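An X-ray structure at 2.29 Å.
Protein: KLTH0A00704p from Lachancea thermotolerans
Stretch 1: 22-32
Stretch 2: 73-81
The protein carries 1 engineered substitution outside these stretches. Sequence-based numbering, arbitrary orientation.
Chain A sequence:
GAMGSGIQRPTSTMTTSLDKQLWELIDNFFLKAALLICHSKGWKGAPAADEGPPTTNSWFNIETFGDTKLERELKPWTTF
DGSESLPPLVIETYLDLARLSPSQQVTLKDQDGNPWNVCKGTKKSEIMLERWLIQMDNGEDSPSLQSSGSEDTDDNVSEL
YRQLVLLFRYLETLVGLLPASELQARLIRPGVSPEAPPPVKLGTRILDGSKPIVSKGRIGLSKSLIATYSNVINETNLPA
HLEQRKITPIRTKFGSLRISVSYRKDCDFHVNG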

# COMPACT_ATOMS: atom_id res chain seq x y z
N LEU A 22 4.25 -9.95 24.38
CA LEU A 22 4.26 -8.67 23.72
C LEU A 22 4.81 -8.76 22.30
O LEU A 22 4.10 -8.43 21.33
CB LEU A 22 5.05 -7.68 24.55
CG LEU A 22 4.31 -6.69 25.45
CD1 LEU A 22 3.04 -7.25 26.07
CD2 LEU A 22 5.25 -6.20 26.53
N TRP A 23 6.04 -9.24 22.16
CA TRP A 23 6.53 -9.53 20.82
C TRP A 23 5.65 -10.43 19.98
O TRP A 23 5.54 -10.18 18.79
CB TRP A 23 7.97 -9.99 20.80
CG TRP A 23 8.86 -8.84 20.68
CD1 TRP A 23 8.72 -7.78 19.83
CD2 TRP A 23 10.07 -8.63 21.40
NE1 TRP A 23 9.77 -6.91 19.98
CE2 TRP A 23 10.61 -7.41 20.95
CE3 TRP A 23 10.75 -9.36 22.38
CZ2 TRP A 23 11.82 -6.89 21.44
CZ3 TRP A 23 11.95 -8.85 22.89
CH2 TRP A 23 12.47 -7.62 22.41
N GLU A 24 4.98 -11.41 20.56
CA GLU A 24 4.11 -12.26 19.74
C GLU A 24 2.82 -11.57 19.29
O GLU A 24 2.27 -11.88 18.22
CB GLU A 24 3.77 -13.58 20.43
CG GLU A 24 4.83 -14.65 20.28
CD GLU A 24 4.34 -16.01 20.77
OE1 GLU A 24 5.21 -16.86 21.09
OE2 GLU A 24 3.10 -16.23 20.83
N LEU A 25 2.31 -10.69 20.14
CA LEU A 25 1.18 -9.86 19.78
C LEU A 25 1.64 -9.00 18.57
O LEU A 25 1.06 -9.06 17.50
CB LEU A 25 0.80 -9.00 20.98
CG LEU A 25 -0.64 -9.01 21.51
CD1 LEU A 25 -1.30 -10.38 21.43
CD2 LEU A 25 -0.69 -8.47 22.95
N ILE A 26 2.74 -8.27 18.73
CA ILE A 26 3.28 -7.43 17.70
C ILE A 26 3.45 -8.12 16.35
O ILE A 26 2.85 -7.70 15.34
CB ILE A 26 4.54 -6.70 18.16
CG1 ILE A 26 4.18 -5.74 19.30
CG2 ILE A 26 5.13 -5.87 17.01
CD1 ILE A 26 5.33 -5.38 20.22
N ASP A 27 4.22 -9.20 16.33
CA ASP A 27 4.51 -9.94 15.10
C ASP A 27 3.22 -10.49 14.43
O ASP A 27 3.11 -10.54 13.19
CB ASP A 27 5.49 -11.07 15.40
CG ASP A 27 5.84 -11.92 14.19
OD1 ASP A 27 6.32 -11.45 13.14
OD2 ASP A 27 5.63 -13.12 14.30
N ASN A 28 2.24 -10.85 15.26
CA ASN A 28 1.00 -11.43 14.78
C ASN A 28 0.15 -10.33 14.12
O ASN A 28 -0.56 -10.57 13.13
CB ASN A 28 0.19 -12.05 15.92
CG ASN A 28 0.62 -13.47 16.26
OD1 ASN A 28 1.29 -14.17 15.48
ND2 ASN A 28 0.20 -13.93 17.43
N PHE A 29 0.24 -9.13 14.67
CA PHE A 29 -0.46 -8.03 14.10
C PHE A 29 0.10 -7.72 12.68
O PHE A 29 -0.66 -7.60 11.70
CB PHE A 29 -0.29 -6.83 14.96
CG PHE A 29 -1.11 -5.73 14.50
CD1 PHE A 29 -2.49 -5.73 14.77
CD2 PHE A 29 -0.56 -4.74 13.71
CE1 PHE A 29 -3.30 -4.73 14.28
CE2 PHE A 29 -1.36 -3.74 13.19
CZ PHE A 29 -2.73 -3.74 13.46
N PHE A 30 1.42 -7.58 12.59
CA PHE A 30 2.09 -7.36 11.31
C PHE A 30 1.55 -8.33 10.28
O PHE A 30 1.15 -7.91 9.20
CB PHE A 30 3.57 -7.61 11.40
CG PHE A 30 4.37 -6.42 11.74
CD1 PHE A 30 4.15 -5.70 12.93
CD2 PHE A 30 5.35 -6.00 10.86
CE1 PHE A 30 4.92 -4.59 13.20
CE2 PHE A 30 6.10 -4.86 11.11
CZ PHE A 30 5.92 -4.18 12.31
N LEU A 31 1.53 -9.61 10.64
CA LEU A 31 0.96 -10.67 9.80
C LEU A 31 -0.51 -10.45 9.46
O LEU A 31 -0.83 -10.46 8.28
CB LEU A 31 1.13 -12.04 10.42
CG LEU A 31 2.57 -12.53 10.65
CD1 LEU A 31 2.56 -13.88 11.41
CD2 LEU A 31 3.35 -12.67 9.36
N LYS A 32 -1.38 -10.22 10.47
CA LYS A 32 -2.80 -9.93 10.20
C LYS A 32 -2.97 -8.68 9.31
O LYS A 32 -3.76 -8.71 8.35
CB LYS A 32 -3.63 -9.78 11.51
CG LYS A 32 -3.86 -11.08 12.29
CD LYS A 32 -4.73 -10.88 13.53
CE LYS A 32 -4.60 -12.08 14.48
NZ LYS A 32 -5.34 -11.88 15.77
N GLU A 73 6.78 -14.47 0.65
CA GLU A 73 6.94 -13.06 0.98
C GLU A 73 6.74 -12.74 2.50
O GLU A 73 7.33 -11.77 2.99
CB GLU A 73 5.99 -12.21 0.12
CG GLU A 73 6.33 -12.25 -1.37
CD GLU A 73 5.79 -11.06 -2.22
OE1 GLU A 73 4.55 -10.81 -2.21
OE2 GLU A 73 6.62 -10.39 -2.92
N LEU A 74 5.95 -13.51 3.23
CA LEU A 74 5.80 -13.22 4.67
C LEU A 74 6.91 -13.84 5.53
O LEU A 74 6.99 -13.59 6.73
CB LEU A 74 4.44 -13.59 5.18
CG LEU A 74 3.34 -12.67 4.65
CD1 LEU A 74 1.99 -13.26 4.94
CD2 LEU A 74 3.45 -11.30 5.32
N LYS A 75 7.83 -14.58 4.90
CA LYS A 75 8.91 -15.26 5.67
C LYS A 75 9.68 -14.35 6.69
O LYS A 75 9.87 -14.72 7.87
CB LYS A 75 9.85 -16.03 4.73
CG LYS A 75 11.17 -16.45 5.35
CD LYS A 75 12.36 -16.06 4.47
CE LYS A 75 12.82 -14.63 4.73
NZ LYS A 75 13.05 -13.93 3.43
N PRO A 76 10.09 -13.12 6.26
CA PRO A 76 10.73 -12.31 7.25
C PRO A 76 9.95 -12.11 8.55
O PRO A 76 10.59 -11.79 9.54
CB PRO A 76 10.89 -10.98 6.54
CG PRO A 76 11.05 -11.38 5.11
CD PRO A 76 9.97 -12.39 4.98
N TRP A 77 8.62 -12.29 8.57
CA TRP A 77 7.83 -12.01 9.82
C TRP A 77 7.29 -13.27 10.44
O TRP A 77 6.87 -13.27 11.61
CB TRP A 77 6.63 -11.02 9.50
CG TRP A 77 7.18 -9.76 8.99
CD1 TRP A 77 7.61 -8.70 9.76
CD2 TRP A 77 7.48 -9.39 7.62
NE1 TRP A 77 8.15 -7.72 8.99
CE2 TRP A 77 8.10 -8.11 7.67
CE3 TRP A 77 7.28 -9.99 6.38
CZ2 TRP A 77 8.50 -7.41 6.53
CZ3 TRP A 77 7.73 -9.33 5.21
CH2 TRP A 77 8.34 -8.03 5.30
N THR A 78 7.25 -14.34 9.66
CA THR A 78 6.81 -15.66 10.12
C THR A 78 7.96 -16.42 10.79
O THR A 78 7.74 -17.21 11.75
CB THR A 78 6.21 -16.54 9.02
OG1 THR A 78 7.15 -16.69 7.94
CG2 THR A 78 4.94 -15.90 8.49
N THR A 79 9.17 -16.17 10.31
CA THR A 79 10.39 -16.74 10.91
C THR A 79 11.14 -15.77 11.85
O THR A 79 12.34 -15.82 11.97
CB THR A 79 11.39 -17.18 9.85
OG1 THR A 79 11.85 -16.04 9.17
CG2 THR A 79 10.75 -18.12 8.85
N PHE A 80 10.42 -14.90 12.55
CA PHE A 80 11.03 -13.91 13.44
C PHE A 80 11.19 -14.41 14.87
O PHE A 80 10.18 -14.83 15.46
CB PHE A 80 10.10 -12.72 13.50
CG PHE A 80 10.40 -11.76 14.64
CD1 PHE A 80 11.48 -10.86 14.54
CD2 PHE A 80 9.58 -11.71 15.76
CE1 PHE A 80 11.76 -9.98 15.57
CE2 PHE A 80 9.85 -10.82 16.79
CZ PHE A 80 10.95 -9.96 16.70
N ASP A 81 12.43 -14.32 15.38
CA ASP A 81 12.86 -14.37 16.81
C ASP A 81 13.44 -13.03 17.17
O ASP A 81 13.85 -12.27 16.28
CB ASP A 81 14.09 -15.24 17.04
CG ASP A 81 14.05 -16.47 16.29
OD1 ASP A 81 12.93 -16.92 16.01
OD2 ASP A 81 15.14 -17.00 16.00

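Two helices that pack side by side can leave most of their contact to side chains. The pairing of residues 22-32 with residues 73-81 of KLTH0A00704p is a compact example. The first stretch is helical throughout; the second is the last part of a helix, to Thr 78, followed by a short loop. That helix is kinked, since the N of Pro 76 and of Trp 77 makes no bond to the turn before; a proline nitrogen has no hydrogen to give. The helices run nearly antiparallel, at 167°, and their axes approach to 9.9 Å, a separation that leaves room for side chains between them. The backbones come nearest at Asp 27 and Trp 77, whose CA atoms are 6.6 Å apart. Because the directions oppose, walking forward along the first stretch means walking backward along the second, from the loop into the helix.

The walk begins at Trp 23, whose CA-to-CB bond points toward the other stretch. Its indole meets Phe 80 in an edge-to-face pair: the edge of the phenyl ring is directed at the indole face, with the planes at 71° and the centroid of the five-membered ring 5.8 Å from that of Phe 80. Such an arrangement sets the slightly positive ring hydrogens against the electron-rich face. The closest atoms, CD1 of Trp 23 and CZ of Phe 80, are 4.4 Å apart, so the contact is a loose one.

One turn later, Asp 27 brings the chemistry to a single polar point. With chi1 t, OD1 of Asp 27 lies just 2.4 Å from the backbone O of Trp 77. Two oxygens so close would repel if both were bare acceptors; a proton held by the carboxyl group is the probable explanation, though the geometry does not settle it. OD1 of Asp 27 is also 4.0 Å from CB of Phe 80, so the acid sits beside the start of that aromatic side chain as well.

Phe 30 restores the apolar theme. Its ring and the five-membered ring of Trp 77 have planes only 27° apart, but they are slid past one another, with centroids separated by 5.5 Å and little overlap. Contact is nonetheless close, CD2 of Phe 30 lying 3.7 Å from CD1 of Trp 77. Both residues are buried, and the indole NE1 is hydrogen-bonded elsewhere in the structure, which leaves the ring free to pack without stranding its polar atom.

Leu 31 is the last residue of the first stretch to make contact. Its CA-to-CB bond points sideways, yet the end of the side chain comes nearer, and with chi1 m and chi2 t its CD2 reaches three partners. CD2 of Leu 31 is 3.7 Å from CB of Trp 77, 3.7 Å from CG2 of Thr 78 and 4.3 Å from CD2 of Leu 74. The threonine thus offers its methyl to the leucine despite a CA-to-CB bond that points away.

The example shows how a modest interface, 387 Å² counting both sides, can combine aromatic and aliphatic packing around one close polar approach.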